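Local atomic coordinates of putative glycoside hydrolase (Parabacteroides distasonis ATCC 8503, PDB entry 3GYC), a protein that probably hydrolyses glycosidic bonds in carbohydrates, as a putative glycoside hydrolase of the cellulase-like family with a TIM-barrel fold. Residues D38-L43 / K104-K109; E187-M192 / C225-L230; V271-P276 / W320-D325. All coordinates share one frame; numbering follows the deposited sequence. Where two conformers were deposited one is given.

Interaction 1 of 3, residues D38-L43 / K104-K109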
loop_
_atom_site.group_PDB
_atom_site.type_symbol
_atom_site.label_atom_id
_atom_site.label_comp_id
_atom_site.label_asym_id
_atom_site.label_seq_id
_atom_site.Cartn_x
_atom_site.Cartn_y
_atom_site.Cartn_z
ATOM N N ASP A 38 -17.967 1.440 -11.910
ATOM C CA ASP A 38 -19.019 2.004 -11.047
ATOM C C ASP A 38 -18.501 2.069 -9.616
ATOM O O ASP A 38 -18.526 1.067 -8.881
ATOM C CB ASP A 38 -20.290 1.147 -11.152
ATOM C CG ASP A 38 -21.453 1.752 -10.388
ATOM O OD1 ASP A 38 -21.216 2.634 -9.523
ATOM O OD2 ASP A 38 -22.599 1.364 -10.652
ATOM N N TRP A 39 -17.977 3.229 -9.240
ATOM C CA TRP A 39 -17.416 3.409 -7.918
ATOM C C TRP A 39 -18.413 3.214 -6.780
ATOM O O TRP A 39 -18.030 2.706 -5.729
ATOM C CB TRP A 39 -16.750 4.782 -7.738
ATOM C CG TRP A 39 -15.499 5.013 -8.498
ATOM C CD1 TRP A 39 -14.547 4.099 -8.837
ATOM C CD2 TRP A 39 -15.037 6.278 -8.994
ATOM N NE1 TRP A 39 -13.528 4.715 -9.543
ATOM C CE2 TRP A 39 -13.814 6.054 -9.645
ATOM C CE3 TRP A 39 -15.541 7.574 -8.933
ATOM C CZ2 TRP A 39 -13.074 7.075 -10.198
ATOM C CZ3 TRP A 39 -14.811 8.593 -9.503
ATOM C CH2 TRP A 39 -13.599 8.342 -10.131
ATOM N N ASP A 40 -19.655 3.609 -6.972
ATOM C CA ASP A 40 -20.703 3.378 -5.950
ATOM C C ASP A 40 -20.921 1.901 -5.720
ATOM O O ASP A 40 -20.947 1.447 -4.538
ATOM C CB ASP A 40 -22.017 4.055 -6.313
ATOM C CG ASP A 40 -21.894 5.567 -6.261
ATOM O OD1 ASP A 40 -21.800 6.101 -5.149
ATOM O OD2 ASP A 40 -21.881 6.217 -7.312
ATOM N N GLN A 41 -21.000 1.142 -6.805
ATOM C CA GLN A 41 -21.211 -0.290 -6.655
ATOM C C GLN A 41 -20.018 -0.956 -5.950
ATOM O O GLN A 41 -20.233 -1.754 -5.041
ATOM C CB GLN A 41 -21.494 -0.977 -7.990
ATOM C CG GLN A 41 -21.721 -2.506 -7.900
ATOM C CD GLN A 41 -22.830 -2.925 -6.941
ATOM O OE1 GLN A 41 -23.738 -2.132 -6.613
ATOM N NE2 GLN A 41 -22.789 -4.199 -6.510
ATOM N N VAL A 42 -18.786 -0.638 -6.355
ATOM C CA VAL A 42 -17.632 -1.316 -5.730
ATOM C C VAL A 42 -17.372 -0.820 -4.296
ATOM O O VAL A 42 -16.926 -1.599 -3.445
ATOM C CB VAL A 42 -16.387 -1.391 -6.628
ATOM C CG1 VAL A 42 -16.769 -2.112 -7.925
ATOM C CG2 VAL A 42 -15.802 0.004 -6.944
ATOM N N LEU A 43 -17.679 0.446 -4.014
ATOM C CA LEU A 43 -17.563 0.944 -2.650
ATOM C C LEU A 43 -18.698 0.315 -1.752
ATOM O O LEU A 43 -18.472 0.094 -0.595
ATOM C CB LEU A 43 -17.595 2.450 -2.600
ATOM C CG LEU A 43 -16.368 3.183 -3.146
ATOM C CD1 LEU A 43 -16.779 4.689 -3.214
ATOM C CD2 LEU A 43 -15.129 2.933 -2.299
ATOM N N LYS A 104 -16.271 9.489 1.672
ATOM C CA LYS A 104 -16.772 10.256 2.817
ATOM C C LYS A 104 -18.201 9.909 3.149
ATOM O O LYS A 104 -18.563 9.801 4.313
ATOM C CB LYS A 104 -16.668 11.749 2.540
ATOM C CG LYS A 104 -17.137 12.640 3.652
ATOM C CD LYS A 104 -16.832 14.083 3.287
ATOM C CE LYS A 104 -17.215 15.050 4.390
ATOM N NZ LYS A 104 -18.693 15.029 4.605
ATOM N N GLU A 105 -19.015 9.781 2.122
ATOM C CA GLU A 105 -20.419 9.462 2.254
ATOM C C GLU A 105 -20.625 8.158 3.009
ATOM O O GLU A 105 -21.607 8.020 3.676
ATOM C CB GLU A 105 -21.051 9.330 0.853
ATOM C CG GLU A 105 -22.464 8.821 0.829
ATOM N N ARG A 106 -19.670 7.243 2.895
ATOM C CA ARG A 106 -19.737 5.914 3.482
ATOM C C ARG A 106 -18.791 5.743 4.676
ATOM O O ARG A 106 -18.551 4.628 5.105
ATOM C CB ARG A 106 -19.384 4.888 2.401
ATOM C CG ARG A 106 -20.318 4.834 1.187
ATOM C CD ARG A 106 -19.750 3.943 0.039
ATOM N NE ARG A 106 -20.733 3.758 -1.025
ATOM C CZ ARG A 106 -21.081 4.707 -1.888
ATOM N NH1 ARG A 106 -20.521 5.918 -1.847
ATOM N NH2 ARG A 106 -21.990 4.461 -2.802
ATOM N N ASP A 107 -18.279 6.842 5.224
ATOM C CA ASP A 107 -17.283 6.808 6.326
ATOM C C ASP A 107 -16.095 5.897 6.035
ATOM O O ASP A 107 -15.681 5.130 6.889
ATOM C CB ASP A 107 -17.893 6.425 7.698
ATOM C CG ASP A 107 -16.827 6.432 8.853
ATOM O OD1 ASP A 107 -15.804 7.206 8.779
ATOM O OD2 ASP A 107 -16.985 5.652 9.837
ATOM N N ILE A 108 -15.581 5.942 4.820
ATOM C CA ILE A 108 -14.391 5.194 4.436
ATOM C C ILE A 108 -13.298 6.275 4.446
ATOM O O ILE A 108 -13.482 7.370 3.869
ATOM C CB ILE A 108 -14.523 4.581 3.032
ATOM C CG1 ILE A 108 -15.532 3.416 3.047
ATOM C CG2 ILE A 108 -13.230 4.022 2.566
ATOM C CD1 ILE A 108 -16.042 3.020 1.692
ATOM N N LYS A 109 -12.208 6.000 5.145
ATOM C CA LYS A 109 -11.068 6.903 5.224
ATOM C C LYS A 109 -10.040 6.462 4.168
ATOM O O LYS A 109 -9.987 5.303 3.776
ATOM C CB LYS A 109 -10.449 6.939 6.637
ATOM C CG LYS A 109 -10.758 8.203 7.473
ATOM C CD LYS A 109 -12.072 8.328 8.028
ATOM C CE LYS A 109 -12.299 9.731 8.687
ATOM N NZ LYS A 109 -11.584 10.135 9.957
#

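Interaction 2 of 3, residues E187-M192 / C225-L230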
loop_
_atom_site.group_PDB
_atom_site.type_symbol
_atom_site.label_atom_id
_atom_site.label_comp_id
_atom_site.label_asym_id
_atom_site.label_seq_id
_atom_site.Cartn_x
_atom_site.Cartn_y
_atom_site.Cartn_z
ATOM N N GLU A 187 21.501 8.962 2.384
ATOM C CA GLU A 187 20.921 9.836 1.354
ATOM C C GLU A 187 19.401 9.771 1.384
ATOM O O GLU A 187 18.724 10.775 1.145
ATOM C CB GLU A 187 21.378 9.453 -0.057
ATOM C CG GLU A 187 22.890 9.406 -0.286
ATOM C CD GLU A 187 23.514 8.094 0.153
ATOM O OE1 GLU A 187 23.379 7.748 1.351
ATOM O OE2 GLU A 187 24.161 7.429 -0.704
ATOM N N SER A 188 18.875 8.580 1.659
ATOM C CA SER A 188 17.431 8.365 1.731
ATOM C C SER A 188 16.838 9.048 2.954
ATOM O O SER A 188 15.867 9.816 2.845
ATOM C CB SER A 188 17.118 6.864 1.729
ATOM O OG SER A 188 15.773 6.603 2.080
ATOM N N LEU A 189 17.430 8.772 4.113
ATOM C CA LEU A 189 16.996 9.374 5.367
ATOM C C LEU A 189 16.946 10.893 5.282
ATOM O O LEU A 189 15.985 11.504 5.754
ATOM C CB LEU A 189 17.919 8.967 6.527
ATOM C CG LEU A 189 17.910 7.483 6.889
ATOM C CD1 LEU A 189 18.954 7.235 7.949
ATOM C CD2 LEU A 189 16.524 7.009 7.332
ATOM N N ARG A 190 17.961 11.489 4.660
ATOM C CA ARG A 190 18.058 12.942 4.542
ATOM C C ARG A 190 16.968 13.516 3.656
ATOM O O ARG A 190 16.388 14.551 3.954
ATOM C CB ARG A 190 19.427 13.351 3.992
ATOM C CG ARG A 190 19.701 14.843 4.095
ATOM N N TRP A 191 16.736 12.868 2.534
ATOM C CA TRP A 191 15.685 13.260 1.620
ATOM C C TRP A 191 14.330 13.217 2.313
ATOM O O TRP A 191 13.559 14.175 2.263
ATOM C CB TRP A 191 15.668 12.284 0.438
ATOM C CG TRP A 191 14.553 12.489 -0.509
ATOM C CD1 TRP A 191 13.239 12.258 -0.282
ATOM C CD2 TRP A 191 14.657 12.918 -1.867
ATOM N NE1 TRP A 191 12.512 12.548 -1.391
ATOM C CE2 TRP A 191 13.355 12.958 -2.386
ATOM C CE3 TRP A 191 15.727 13.285 -2.691
ATOM C CZ2 TRP A 191 13.082 13.318 -3.711
ATOM C CZ3 TRP A 191 15.462 13.658 -4.009
ATOM C CH2 TRP A 191 14.148 13.677 -4.502
HETATM N N MSE A 192 14.012 12.070 2.902
HETATM C CA MSE A 192 12.741 11.896 3.581
HETATM C C MSE A 192 12.561 12.974 4.641
HETATM O O MSE A 192 11.539 13.648 4.666
HETATM C CB MSE A 192 12.621 10.506 4.212
HETATM C CG MSE A 192 12.519 9.385 3.197
HETATM SE SE MSE A 192 12.029 7.705 4.007
HETATM C CE MSE A 192 13.662 7.306 4.960
ATOM N N CYS A 225 14.647 7.444 12.417
ATOM C CA CYS A 225 13.567 7.625 11.472
ATOM C C CYS A 225 12.330 8.073 12.246
ATOM O O CYS A 225 11.174 7.771 11.877
ATOM C CB CYS A 225 13.332 6.335 10.691
ATOM S SG CYS A 225 12.989 4.901 11.713
ATOM N N SER A 226 12.605 8.820 13.322
ATOM C CA SER A 226 11.589 9.340 14.207
ATOM C C SER A 226 10.661 10.297 13.479
ATOM O O SER A 226 9.548 10.504 13.930
ATOM C CB SER A 226 12.224 10.043 15.418
ATOM O OG SER A 226 13.003 11.164 15.033
ATOM N N PHE A 227 11.134 10.873 12.369
ATOM C CA PHE A 227 10.352 11.783 11.514
ATOM C C PHE A 227 9.183 11.107 10.774
ATOM O O PHE A 227 8.423 11.786 10.069
ATOM C CB PHE A 227 11.274 12.489 10.488
ATOM C CG PHE A 227 12.116 11.544 9.660
ATOM C CD1 PHE A 227 11.596 10.915 8.557
ATOM C CD2 PHE A 227 13.432 11.297 9.999
ATOM C CE1 PHE A 227 12.367 10.017 7.794
ATOM C CE2 PHE A 227 14.217 10.409 9.249
ATOM C CZ PHE A 227 13.677 9.774 8.130
ATOM N N LEU A 228 9.081 9.779 10.866
ATOM C CA LEU A 228 7.947 9.044 10.300
ATOM C C LEU A 228 6.869 8.978 11.380
ATOM O O LEU A 228 7.164 8.660 12.528
ATOM C CB LEU A 228 8.358 7.637 9.913
ATOM C CG LEU A 228 9.453 7.538 8.847
ATOM C CD1 LEU A 228 9.930 6.100 8.672
ATOM C CD2 LEU A 228 8.981 8.132 7.536
ATOM N N ASP A 229 5.635 9.305 11.023
ATOM C CA ASP A 229 4.508 9.308 11.990
ATOM C C ASP A 229 3.902 7.906 12.182
ATOM O O ASP A 229 3.175 7.656 13.148
ATOM C CB ASP A 229 3.418 10.281 11.522
ATOM C CG ASP A 229 3.842 11.759 11.604
ATOM O OD1 ASP A 229 4.656 12.097 12.522
ATOM O OD2 ASP A 229 3.348 12.619 10.782
ATOM N N LEU A 230 4.138 7.038 11.199
ATOM C CA LEU A 230 3.681 5.657 11.186
ATOM C C LEU A 230 4.551 4.844 10.230
ATOM O O LEU A 230 5.309 5.406 9.443
ATOM C CB LEU A 230 2.225 5.546 10.740
ATOM C CG LEU A 230 1.826 6.081 9.379
ATOM C CD1 LEU A 230 0.850 5.158 8.619
ATOM C CD2 LEU A 230 1.257 7.511 9.480
#

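Interaction 3 of 3, residues V271-P276 / W320-D325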
loop_
_atom_site.group_PDB
_atom_site.type_symbol
_atom_site.label_atom_id
_atom_site.label_comp_id
_atom_site.label_asym_id
_atom_site.label_seq_id
_atom_site.Cartn_x
_atom_site.Cartn_y
_atom_site.Cartn_z
ATOM N N VAL A 271 4.862 -26.341 -3.745
ATOM C CA VAL A 271 5.906 -25.888 -2.828
ATOM C C VAL A 271 5.322 -25.532 -1.455
ATOM O O VAL A 271 5.907 -25.862 -0.436
ATOM C CB VAL A 271 6.713 -24.713 -3.431
ATOM C CG1 VAL A 271 7.558 -24.009 -2.365
ATOM C CG2 VAL A 271 7.586 -25.232 -4.590
ATOM N N TYR A 272 4.165 -24.878 -1.442
ATOM C CA TYR A 272 3.511 -24.537 -0.181
ATOM C C TYR A 272 2.958 -25.759 0.563
ATOM O O TYR A 272 3.218 -25.936 1.749
ATOM C CB TYR A 272 2.396 -23.527 -0.409
ATOM C CG TYR A 272 1.591 -23.279 0.826
ATOM C CD1 TYR A 272 2.121 -22.553 1.881
ATOM C CD2 TYR A 272 0.313 -23.801 0.955
ATOM C CE1 TYR A 272 1.395 -22.353 3.043
ATOM C CE2 TYR A 272 -0.432 -23.596 2.097
ATOM C CZ TYR A 272 0.112 -22.873 3.145
ATOM O OH TYR A 272 -0.625 -22.685 4.304
ATOM N N ARG A 273 2.186 -26.593 -0.121
ATOM C CA ARG A 273 1.552 -27.717 0.537
ATOM C C ARG A 273 2.520 -28.813 0.969
ATOM O O ARG A 273 2.139 -29.716 1.722
ATOM C CB ARG A 273 0.435 -28.293 -0.322
ATOM C CG ARG A 273 -0.726 -27.353 -0.435
ATOM C CD ARG A 273 -1.955 -28.120 -0.842
ATOM N NE ARG A 273 -3.036 -27.222 -1.237
ATOM C CZ ARG A 273 -3.828 -26.572 -0.389
ATOM N NH1 ARG A 273 -3.677 -26.690 0.922
ATOM N NH2 ARG A 273 -4.784 -25.795 -0.862
ATOM N N GLU A 274 3.768 -28.709 0.519
ATOM C CA GLU A 274 4.819 -29.659 0.888
ATOM C C GLU A 274 5.124 -29.473 2.377
ATOM O O GLU A 274 5.506 -30.428 3.068
ATOM C CB GLU A 274 6.069 -29.351 0.062
ATOM C CG GLU A 274 6.600 -30.496 -0.713
ATOM C CD GLU A 274 7.463 -30.047 -1.891
ATOM O OE1 GLU A 274 8.200 -29.062 -1.686
ATOM O OE2 GLU A 274 7.421 -30.677 -2.995
ATOM N N ARG A 275 4.953 -28.241 2.871
ATOM C CA ARG A 275 5.268 -27.930 4.267
ATOM C C ARG A 275 4.670 -26.593 4.704
ATOM O O ARG A 275 5.401 -25.654 4.995
ATOM C CB ARG A 275 6.789 -27.923 4.465
ATOM C CG ARG A 275 7.583 -27.148 3.420
ATOM C CD ARG A 275 9.010 -26.909 3.883
ATOM N NE ARG A 275 9.788 -26.224 2.868
ATOM C CZ ARG A 275 11.028 -25.753 3.015
ATOM N NH1 ARG A 275 11.702 -25.861 4.163
ATOM N NH2 ARG A 275 11.609 -25.145 1.984
ATOM N N PRO A 276 3.336 -26.533 4.810
ATOM C CA PRO A 276 2.649 -25.283 5.113
ATOM C C PRO A 276 3.054 -24.649 6.441
ATOM O O PRO A 276 3.169 -23.439 6.522
ATOM C CB PRO A 276 1.169 -25.681 5.080
ATOM C CG PRO A 276 1.157 -27.087 5.371
ATOM C CD PRO A 276 2.393 -27.660 4.755
ATOM N N TRP A 320 -7.193 -20.065 -5.291
ATOM C CA TRP A 320 -7.068 -19.031 -4.279
ATOM C C TRP A 320 -7.120 -19.560 -2.879
ATOM O O TRP A 320 -6.769 -18.831 -1.956
ATOM C CB TRP A 320 -8.192 -17.997 -4.424
ATOM C CG TRP A 320 -8.042 -17.103 -5.612
ATOM C CD1 TRP A 320 -8.513 -17.333 -6.863
ATOM C CD2 TRP A 320 -7.371 -15.838 -5.664
ATOM N NE1 TRP A 320 -8.207 -16.277 -7.681
ATOM C CE2 TRP A 320 -7.477 -15.364 -6.978
ATOM C CE3 TRP A 320 -6.678 -15.075 -4.731
ATOM C CZ2 TRP A 320 -6.945 -14.129 -7.378
ATOM C CZ3 TRP A 320 -6.157 -13.824 -5.122
ATOM C CH2 TRP A 320 -6.263 -13.394 -6.443
ATOM N N ASP A 321 -7.562 -20.801 -2.687
ATOM C CA ASP A 321 -7.737 -21.290 -1.323
ATOM C C ASP A 321 -6.533 -21.224 -0.394
ATOM O O ASP A 321 -6.634 -20.680 0.717
ATOM C CB ASP A 321 -8.447 -22.661 -1.261
ATOM C CG ASP A 321 -7.681 -23.810 -1.933
ATOM O OD1 ASP A 321 -6.551 -23.668 -2.467
ATOM O OD2 ASP A 321 -8.272 -24.907 -1.905
ATOM N N TRP A 322 -5.389 -21.727 -0.843
ATOM C CA TRP A 322 -4.195 -21.720 -0.010
ATOM C C TRP A 322 -3.619 -20.318 0.208
ATOM O O TRP A 322 -2.980 -20.042 1.255
ATOM C CB TRP A 322 -3.138 -22.688 -0.550
ATOM C CG TRP A 322 -2.622 -22.342 -1.894
ATOM C CD1 TRP A 322 -3.200 -22.632 -3.115
ATOM C CD2 TRP A 322 -1.392 -21.674 -2.183
ATOM N NE1 TRP A 322 -2.409 -22.150 -4.133
ATOM C CE2 TRP A 322 -1.295 -21.564 -3.594
ATOM C CE3 TRP A 322 -0.362 -21.146 -1.392
ATOM C CZ2 TRP A 322 -0.214 -20.957 -4.210
ATOM C CZ3 TRP A 322 0.692 -20.529 -2.008
ATOM C CH2 TRP A 322 0.759 -20.434 -3.402
ATOM N N VAL A 323 -3.863 -19.422 -0.758
ATOM C CA VAL A 323 -3.441 -18.048 -0.648
ATOM C C VAL A 323 -4.305 -17.339 0.417
ATOM O O VAL A 323 -3.770 -16.599 1.277
ATOM C CB VAL A 323 -3.553 -17.316 -2.023
ATOM C CG1 VAL A 323 -3.227 -15.882 -1.862
ATOM C CG2 VAL A 323 -2.599 -18.016 -3.047
ATOM N N LYS A 324 -5.614 -17.619 0.414
ATOM C CA LYS A 324 -6.534 -17.059 1.420
ATOM C C LYS A 324 -6.157 -17.563 2.825
ATOM O O LYS A 324 -6.271 -16.846 3.811
ATOM C CB LYS A 324 -7.998 -17.366 1.069
ATOM C CG LYS A 324 -8.561 -16.591 -0.119
ATOM C CD LYS A 324 -9.908 -17.083 -0.666
ATOM C CE LYS A 324 -11.007 -17.076 0.389
ATOM N NZ LYS A 324 -12.324 -17.605 -0.105
ATOM N N ASP A 325 -5.744 -18.828 2.918
ATOM C CA ASP A 325 -5.301 -19.380 4.181
ATOM C C ASP A 325 -4.146 -18.566 4.771
ATOM O O ASP A 325 -4.134 -18.269 5.970
ATOM C CB ASP A 325 -4.871 -20.841 4.002
ATOM C CG ASP A 325 -6.058 -21.816 3.866
ATOM O OD1 ASP A 325 -7.207 -21.414 4.125
ATOM O OD2 ASP A 325 -5.834 -23.009 3.545
HETATM O O HOH W 1 -6.955 -24.620 1.220
#

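Interaction 1 of 3, residues D38-L43 / K104-K109
Asp40 and Arg106 form a salt bridge on the outside of the TIM barrel, where the first turn of helix 39-48 meets the end of helix 95-105. NH2 of Arg106 donates to OD1 of Asp40 at 2.9 Å, meeting the anti lone pair of that oxygen; the N-H...O angle is 146°, and the oxygen sits 23° out of the guanidinium plane. The Arg106 chain, extended from CG to NE (chi3 172°), carries the guanidinium out to the start of helix 39-48. The aspartate's other oxygen, OD2, pairs with Lys102, while NE of Arg106 pairs with Asp44 and NH1 donates to Lys102 O. With an alanine here, Asp44 would probably lose its salt-bridge partner and Asp40 the one at OD1, though keeping Lys102 at OD2, and Leu43 CB would lose its cover.

A Schellman motif ends helix 95-105, with Asp107 at positive phi. Asp38 caps helix 39-48, its OD1 accepting from Gln41 N.

Van der Waals contacts continue inward. Leu43 CB lies over one face of the guanidinium and 3.7 Å from Arg106 CD. Deeper, where both side chains also rest on Ile54 of strand 53-57, Leu43 CD2 meets Ile108 CD1 at 4.1 Å.

Interaction 2 of 3, residues E187-M192 / C225-L230
Phe227 reaches from the loop before strand 231-232 to the side of helix 186-200, one of the helices packed around the TIM barrel, and meets Leu189 and Met192 there. The apolar contacts centre on one end of its ring. CE1 lies 3.6 Å from CB of Met192, a selenomethionine, and the bend of that side chain at chi3 (-71°) turns its terminal methyl back to the ring, with CE 4.0 Å from Phe227 CZ. Leu189 adds a branch from the preceding turn of the helix: its CD2 is 4.0 Å from Phe227 CZ. Both helix side chains run about at right angles to the phenylalanine, and Lys193 and Leu196 extend the surface on which it rests.

The backbone oxygen of Leu189 also approaches the ring, 3.7 Å from Phe227 CZ.

A type I turn from Cys225 to Leu228 is closed by Leu228 N donating to Cys225 O at 3.1 Å. Phe227 projects from its third position, and chi1 of 54° folds the ring back over its own turn, where Cys225 C lies 4.1 Å above one ring face, toward the rim. Arg200 donates to Phe227 O and pairs with Asp229.

Between these two segments the contact is therefore one of shape and van der Waals attraction, while Arg200 of the same helix adds polar ties to the loop beside it.

Interaction 3 of 3, residues V271-P276 / W320-D325
The C-terminal part of helix 259-273 faces the N-terminal part of helix 321-337, the backbones nearest at Tyr272 and Trp322, whose CA atoms are 8.2 Å apart. Arg275 N bonds to Tyr272 O at 3.1 Å, and Arg275 is the N-cap residue of helix 276-297.

Tyr272 and Trp322 meet between the helices. The Tyr272 ring and the six-membered ring of Trp322 are nearly parallel (25°) but offset, centroids 5.3 Å apart, so they scarcely stack; Tyr272 CD2 approaches Trp322 CE3 to 3.6 Å. Tyr272 swings across to the tryptophan with CG anti to the backbone N (chi1 173°), and its OH is hydrogen-bonded to Gln280. One face of the indole is covered within its own helix by Val323, whose CG2 stands over the centre, and Phe245 of helix 240-249 also touches the tryptophan.

Charged groups lie along the outer side of this pair. NH2 of Arg273 makes a salt bridge to Asp321 OD1 at 3.2 Å, with guanidinium and carboxylate planes almost perpendicular at 84°. Glu269 takes NE of the same arginine, while Trp322 CB lies over one guanidinium face, 3.5 Å from Arg273 NH2. A water extends the link: it accepts from Arg273 NH2 and donates to Asp325 OD2 at 3.0 Å. Asp321 OD1 also receives a weak bond from Trp322 N.

An aromatic pair bordered by a salt bridge thus joins two helices in the outer layer of the TIM barrel, helix 321-337 being the one that leads to the barrel strand 340-343.

Overall arrangement
The three contacts lie apart in one TIM-barrel chain, each closing before the next opens. Interactions 1 and 2 stand on opposite sides of the chain's centre, each centred 18 Å from it, while interaction 3 is further out at 23 Å. Their centres are 32 to 36 Å apart, and even the nearest atoms, those of interactions 1 and 2, are about 12 Å from each other. All three involve helices outside the parallel barrel strands. In TIM-barrel enzymes the active site lies at the C-terminal ends of the strands, whereas 104-109 and 225-230 run into the starts of strands 109-113 and 231-232, so these two segments probably lie toward the opposite end of the barrel.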